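Local coordinates for cell division control protein (Pyrococcus abyssi, PDB 6RPP) that is an intein of the HINT fold that probably excises itself from its host replicative helicase by protein splicing, at residues E17-K20 / I21-V25; R27-E30 / E31-N35. The protein carries 2 engineered substitutions. One frame throughout, in Å; residues are numbered along the deposited sequence.

Interaction 1: E17-K20 / I21-V25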
ATOM      1  N   GLU A  17      -5.612   3.716  16.570  1.00 31.15           N
ATOM      2  CA  GLU A  17      -5.648   2.330  16.139  1.00 29.58           C
ATOM      3  C   GLU A  17      -5.650   2.226  14.620  1.00 28.85           C
ATOM      4  O   GLU A  17      -6.112   3.124  13.924  1.00 30.48           O
ATOM      5  CB  GLU A  17      -6.865   1.668  16.789  1.00 26.22           C
ATOM      6  CG  GLU A  17      -6.752   1.656  18.289  1.00 33.12           C
ATOM      7  CD  GLU A  17      -7.962   1.048  18.920  1.00 36.44           C
ATOM      8  OE1 GLU A  17      -8.869   0.616  18.151  1.00 40.36           O
ATOM      9  OE2 GLU A  17      -7.994   1.021  20.173  1.00 36.53           O
ATOM     10  N   ARG A  18      -5.134   1.085  14.112  1.00 20.76           N
ATOM     11  CA  ARG A  18      -4.985   0.835  12.680  1.00 18.76           C
ATOM     12  C   ARG A  18      -6.351   0.640  12.029  1.00 18.86           C
ATOM     13  O   ARG A  18      -7.340   0.315  12.707  1.00 21.77           O
ATOM     14  CB  ARG A  18      -4.062  -0.377  12.488  1.00 22.44           C
ATOM     15  CG  ARG A  18      -4.624  -1.732  12.858  1.00 24.81           C
ATOM     16  CD  ARG A  18      -3.434  -2.749  12.972  1.00 24.28           C
ATOM     17  NE  ARG A  18      -3.806  -4.135  13.056  1.00 23.06           N
ATOM     18  CZ  ARG A  18      -3.859  -4.793  14.216  1.00 24.79           C
ATOM     19  NH1 ARG A  18      -3.626  -4.124  15.338  1.00 25.73           N
ATOM     20  NH2 ARG A  18      -4.174  -6.073  14.229  1.00 27.61           N
ATOM     21  N   LYS A  19      -6.419   0.972  10.736  1.00 18.50           N
ATOM     22  CA  LYS A  19      -7.697   1.180  10.049  1.00 17.76           C
ATOM     23  C   LYS A  19      -7.606   0.659   8.614  1.00 16.76           C
ATOM     24  O   LYS A  19      -6.604   0.884   7.912  1.00 19.37           O
ATOM     25  CB  LYS A  19      -8.056   2.681  10.000  1.00 26.01           C
ATOM     26  CG  LYS A  19      -9.479   3.032   9.683  1.00 41.22           C
ATOM     27  CD  LYS A  19      -9.807   4.390  10.356  1.00 53.03           C
ATOM     28  CE  LYS A  19     -10.686   5.296   9.496  1.00 56.37           C
ATOM     29  NZ  LYS A  19     -10.572   6.739   9.910  1.00 53.47           N
ATOM     30  N   LYS A  20      -8.714   0.061   8.160  1.00 18.53           N
ATOM     31  CA  LYS A  20      -8.742  -0.460   6.794  1.00 17.04           C
ATOM     32  C   LYS A  20      -8.621   0.687   5.823  1.00 17.92           C
ATOM     33  O   LYS A  20      -9.308   1.694   5.958  1.00 18.30           O
ATOM     34  CB  LYS A  20     -10.047  -1.241   6.531  1.00 18.26           C
ATOM     35  CG  LYS A  20     -10.142  -2.518   7.351  1.00 19.48           C
ATOM     36  CD  LYS A  20     -11.481  -3.256   7.106  1.00 23.11           C
ATOM     37  CE  LYS A  20     -12.396  -3.118   8.294  1.00 30.84           C
ATOM     38  NZ  LYS A  20     -13.468  -4.159   8.242  1.00 37.70           N
ATOM     39  N   ILE A  21      -7.770   0.531   4.804  1.00 16.80           N
ATOM     40  CA  ILE A  21      -7.578   1.611   3.862  1.00 15.14           C
ATOM     41  C   ILE A  21      -8.888   1.945   3.146  1.00 15.16           C
ATOM     42  O   ILE A  21      -9.127   3.105   2.797  1.00 15.93           O
ATOM     43  CB  ILE A  21      -6.448   1.282   2.863  1.00 15.66           C
ATOM     44  CG1 ILE A  21      -6.044   2.510   2.028  1.00 14.60           C
ATOM     45  CG2 ILE A  21      -6.806   0.085   1.953  1.00 16.05           C
ATOM     46  CD1 ILE A  21      -4.812   2.325   1.161  1.00 15.87           C
ATOM     47  N   GLY A  22      -9.702   0.956   2.868  1.00 16.16           N
ATOM     48  CA  GLY A  22     -10.967   1.231   2.193  1.00 20.07           C
ATOM     49  C   GLY A  22     -11.840   2.164   2.999  1.00 20.74           C
ATOM     50  O   GLY A  22     -12.532   3.026   2.442  1.00 19.55           O
ATOM     51  N   GLU A  23     -11.835   1.988   4.314  1.00 18.84           N
ATOM     52  CA  GLU A  23     -12.611   2.884   5.179  1.00 20.20           C
ATOM     53  C   GLU A  23     -12.067   4.315   5.114  1.00 21.21           C
ATOM     54  O   GLU A  23     -12.845   5.290   5.021  1.00 20.71           O
ATOM     55  CB  GLU A  23     -12.567   2.338   6.600  1.00 21.34           C
ATOM     56  CG  GLU A  23     -13.250   3.236   7.647  1.00 27.11           C
ATOM     57  CD  GLU A  23     -13.423   2.531   8.973  1.00 46.47           C
ATOM     58  OE1 GLU A  23     -13.366   1.271   8.997  1.00 40.34           O
ATOM     59  OE2 GLU A  23     -13.629   3.243   9.985  1.00 58.09           O
ATOM     60  N   ILE A  24     -10.758   4.475   5.283  1.00 18.27           N
ATOM     61  CA  ILE A  24     -10.106   5.792   5.170  1.00 19.14           C
ATOM     62  C   ILE A  24     -10.464   6.449   3.845  1.00 16.75           C
ATOM     63  O   ILE A  24     -10.861   7.627   3.806  1.00 20.66           O
ATOM     64  CB  ILE A  24      -8.573   5.647   5.289  1.00 19.26           C
ATOM     65  CG1 ILE A  24      -8.168   5.109   6.661  1.00 22.72           C
ATOM     66  CG2 ILE A  24      -7.844   6.957   4.964  1.00 22.21           C
ATOM     67  CD1 ILE A  24      -6.688   4.666   6.680  1.00 20.69           C
ATOM     68  N   VAL A  25     -10.310   5.712   2.732  1.00 17.31           N
ATOM     69  CA  VAL A  25     -10.529   6.351   1.450  1.00 17.51           C
ATOM     70  C   VAL A  25     -12.005   6.679   1.212  1.00 17.27           C
ATOM     71  O   VAL A  25     -12.332   7.789   0.733  1.00 17.96           O
ATOM     72  CB  VAL A  25      -9.979   5.458   0.326  1.00 18.66           C
ATOM     73  CG1 VAL A  25     -10.363   6.057  -1.005  1.00 18.06           C
ATOM     74  CG2 VAL A  25      -8.468   5.377   0.463  1.00 22.90           C
TER
HETATM   75  O   HOH W   1     -10.947  -0.240   9.911  1.00 26.76           O

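Interaction 2: R27-E30 / E31-N35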
ATOM      1  N   ARG A  27     -14.432   7.279   3.210  1.00 17.63           N
ATOM      2  CA  ARG A  27     -14.918   8.419   3.986  0.51 18.01           C
ATOM      3  C   ARG A  27     -14.459   9.728   3.365  1.00 19.41           C
ATOM      4  O   ARG A  27     -15.210  10.718   3.351  1.00 22.64           O
ATOM      5  CB  ARG A  27     -14.438   8.309   5.434  0.51 22.99           C
ATOM      6  CG  ARG A  27     -14.872   9.453   6.354  0.51 26.46           C
ATOM      7  CD  ARG A  27     -14.202   9.283   7.720  0.51 37.96           C
ATOM      8  NE  ARG A  27     -14.334  10.455   8.583  0.51 40.34           N
ATOM      9  CZ  ARG A  27     -14.992  10.451   9.738  0.51 43.26           C
ATOM     10  NH1 ARG A  27     -15.585   9.339  10.154  0.51 44.23           N
ATOM     11  NH2 ARG A  27     -15.071  11.555  10.476  0.51 46.13           N
ATOM     12  N   ALA A  28     -13.218   9.752   2.874  1.00 20.33           N
ATOM     13  CA  ALA A  28     -12.694  10.967   2.281  1.00 20.72           C
ATOM     14  C   ALA A  28     -13.400  11.275   0.973  1.00 19.89           C
ATOM     15  O   ALA A  28     -13.677  12.446   0.661  1.00 22.97           O
ATOM     16  CB  ALA A  28     -11.184  10.818   2.059  1.00 20.79           C
ATOM     17  N   ILE A  29     -13.692  10.230   0.203  1.00 18.65           N
ATOM     18  CA  ILE A  29     -14.439  10.384  -1.049  1.00 22.13           C
ATOM     19  C   ILE A  29     -15.838  10.915  -0.779  1.00 25.04           C
ATOM     20  O   ILE A  29     -16.326  11.829  -1.463  1.00 24.70           O
ATOM     21  CB  ILE A  29     -14.491   9.040  -1.803  1.00 20.26           C
ATOM     22  CG1 ILE A  29     -13.096   8.562  -2.193  1.00 26.16           C
ATOM     23  CG2 ILE A  29     -15.404   9.141  -3.028  1.00 23.30           C
ATOM     24  CD1 ILE A  29     -12.481   9.314  -3.296  1.00 30.04           C
ATOM     25  N   GLU A  30     -16.515  10.355   0.218  1.00 20.57           N
ATOM     26  CA  GLU A  30     -17.880  10.809   0.509  1.00 23.01           C
ATOM     27  C   GLU A  30     -17.906  12.292   0.892  1.00 23.97           C
ATOM     28  O   GLU A  30     -18.776  13.053   0.446  1.00 25.18           O
ATOM     29  CB  GLU A  30     -18.471   9.953   1.628  1.00 27.21           C
ATOM     30  CG  GLU A  30     -19.939  10.207   1.880  1.00 30.31           C
ATOM     31  CD  GLU A  30     -20.524   9.269   2.940  1.00 47.80           C
ATOM     32  OE1 GLU A  30     -19.741   8.533   3.586  1.00 52.32           O
ATOM     33  OE2 GLU A  30     -21.761   9.286   3.139  1.00 55.05           O
ATOM     34  N   GLU A  31     -16.931  12.740   1.682  1.00 22.43           N
ATOM     35  CA  GLU A  31     -16.936  14.131   2.091  1.00 23.64           C
ATOM     36  C   GLU A  31     -16.623  15.038   0.905  1.00 24.35           C
ATOM     37  O   GLU A  31     -17.253  16.099   0.752  1.00 27.14           O
ATOM     38  CB  GLU A  31     -15.921  14.308   3.219  1.00 27.79           C
ATOM     39  CG  GLU A  31     -15.923  15.679   3.843  1.00 39.96           C
ATOM     40  CD  GLU A  31     -15.080  15.725   5.088  1.00 48.22           C
ATOM     41  OE1 GLU A  31     -15.598  15.423   6.187  1.00 54.64           O
ATOM     42  OE2 GLU A  31     -13.895  16.061   4.958  1.00 47.32           O
ATOM     43  N   ALA A  32     -15.657  14.627   0.060  1.00 22.16           N
ATOM     44  CA  ALA A  32     -15.266  15.463  -1.077  1.00 25.50           C
ATOM     45  C   ALA A  32     -16.362  15.513  -2.139  1.00 23.73           C
ATOM     46  O   ALA A  32     -16.479  16.528  -2.851  1.00 25.26           O
ATOM     47  CB  ALA A  32     -13.947  14.965  -1.685  1.00 23.75           C
ATOM     48  N   GLU A  33     -17.183  14.446  -2.251  1.00 26.80           N
ATOM     49  CA  GLU A  33     -18.348  14.499  -3.148  1.00 28.54           C
ATOM     50  C   GLU A  33     -19.225  15.707  -2.848  1.00 33.83           C
ATOM     51  O   GLU A  33     -19.783  16.329  -3.765  1.00 36.03           O
ATOM     52  CB  GLU A  33     -19.207  13.227  -3.033  1.00 26.33           C
ATOM     53  CG  GLU A  33     -18.608  12.069  -3.782  1.00 32.33           C
ATOM     54  CD  GLU A  33     -19.285  10.735  -3.490  1.00 38.59           C
ATOM     55  OE1 GLU A  33     -20.051  10.642  -2.506  1.00 38.82           O
ATOM     56  OE2 GLU A  33     -19.033   9.775  -4.249  1.00 44.70           O
ATOM     57  N   LYS A  34     -19.366  16.044  -1.576  1.00 26.92           N
ATOM     58  CA  LYS A  34     -20.307  17.079  -1.173  1.00 29.23           C
ATOM     59  C   LYS A  34     -19.680  18.464  -1.052  1.00 29.82           C
ATOM     60  O   LYS A  34     -20.412  19.461  -1.044  1.00 35.72           O
ATOM     61  CB  LYS A  34     -20.952  16.694   0.163  1.00 34.19           C
ATOM     62  CG  LYS A  34     -21.842  15.461   0.055  1.00 41.77           C
ATOM     63  CD  LYS A  34     -22.571  15.158   1.345  1.00 50.10           C
ATOM     64  CE  LYS A  34     -23.714  14.176   1.107  1.00 61.40           C
ATOM     65  NZ  LYS A  34     -25.039  14.765   1.462  1.00 68.12           N
ATOM     66  N   ASN A  35     -18.346  18.566  -0.950  1.00 29.25           N
ATOM     67  CA  ASN A  35     -17.795  19.895  -0.777  1.00 29.94           C
ATOM     68  C   ASN A  35     -17.088  20.400  -2.023  1.00 35.59           C
ATOM     69  O   ASN A  35     -16.486  21.479  -1.987  1.00 38.63           O
ATOM     70  CB  ASN A  35     -16.887  19.953   0.460  1.00 29.19           C
ATOM     71  CG  ASN A  35     -15.663  19.091   0.335  1.00 27.34           C
ATOM     72  OD1 ASN A  35     -15.306  18.665  -0.761  1.00 29.39           O
ATOM     73  ND2 ASN A  35     -15.043  18.764   1.475  1.00 31.48           N
TER
HETATM   74  O   HOH W   2     -21.432  11.841  -0.672  1.00 38.03           O

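Interaction 1: E17-K20 / I21-V25
K19 lays its aliphatic chain over the first helical turn, crossing E23 at about a right angle and passing I24, with CE 3.8 Å from I24 CG1. This is the closely packed part: K19 CG, anti to the backbone N (chi1 -163°), touches both I24 CG1 and the carboxylate carbon of E23. The carbonyl of K20, the N-cap residue, accepts the amide of I24 (I24 N to K20 O 3.2 Å) in a nearly straight bond (169°) and that of E23 weakly, while I21 and G22 pair with T9 and Y7. I21 and I24 turn inward to V11 of strand 10-11, and I21 also meets Y148 and L150. The outer side is looser. K19 NZ stays 4.6 Å from E23 OE2, with no direct salt bridge, and K20 carries its ammonium away. A water accepts from K20 N (2.9 Å) and donates to E23 OE1 (3.0 Å). Cutting K19 back to an alanine would remove the methylenes over I24 and is likely to leave E23 with only the more distant ammonium of K20. The strand-to-helix turn thus rests on a backbone cap, aliphatic packing and a water joining the K20 amide to the E23 carboxylate, with charge attraction probably adding only at longer range.

Interaction 2: R27-E30 / E31-N35
The shortest direct hydrogen bond between the two segments runs from E33 N to I29 O, 2.9 Å and nearly in line with the C=O bond (160°), and the side chain of E33 lies against the same oxygen, its CG 3.3 Å from I29 O. That placement follows from chi1 of -78°, which sets CG beside the backbone N of E33 and sends the extended chain back along the helix. One carboxylate oxygen, OE2, then rests 3.9 Å from the CG2 methyl of I29. The other, OE1, takes a water donor at 2.6 Å, and the same water donates to E30 O at 3.1 Å. E31 N to R27 O and A32 N to A28 O (3.0 Å) continue the i to i+4 bonding of an alpha helix. K34 N turns to E31 O, three residues back, and N35 N bonds only weakly to the carbonyls of E31 and A32. The helix is amphipathic: I29 and A32 pack inward on A47 of strand 44-56 and on L38, while the charged residues face outward, R27 NE being 5.7 Å from E31 OE1. Backbone bonds and apolar packing therefore hold this part, the water ties E33 to E30 O, and any attraction between its charges is probably weak.

Interactions 1 and 2 follow one another along helix 21-35, their centres about 15 Å apart, with no touch between them beyond adjoining in sequence. Interaction 1 starts the helix straight after strand 19-20, its centre about 12 Å from the centre of the chain; interaction 2 finishes it at about 21 Å, farther out along the same side. The support changes on the way: strands 10-11 and 146-151 lie against the first turn, strand 44-56 against the turns at A28 to A32. In each, a water joins a backbone atom to a glutamate carboxylate, through an amide N-H in interaction 1 and a carbonyl in interaction 2. Both belong to the intein splicing domain.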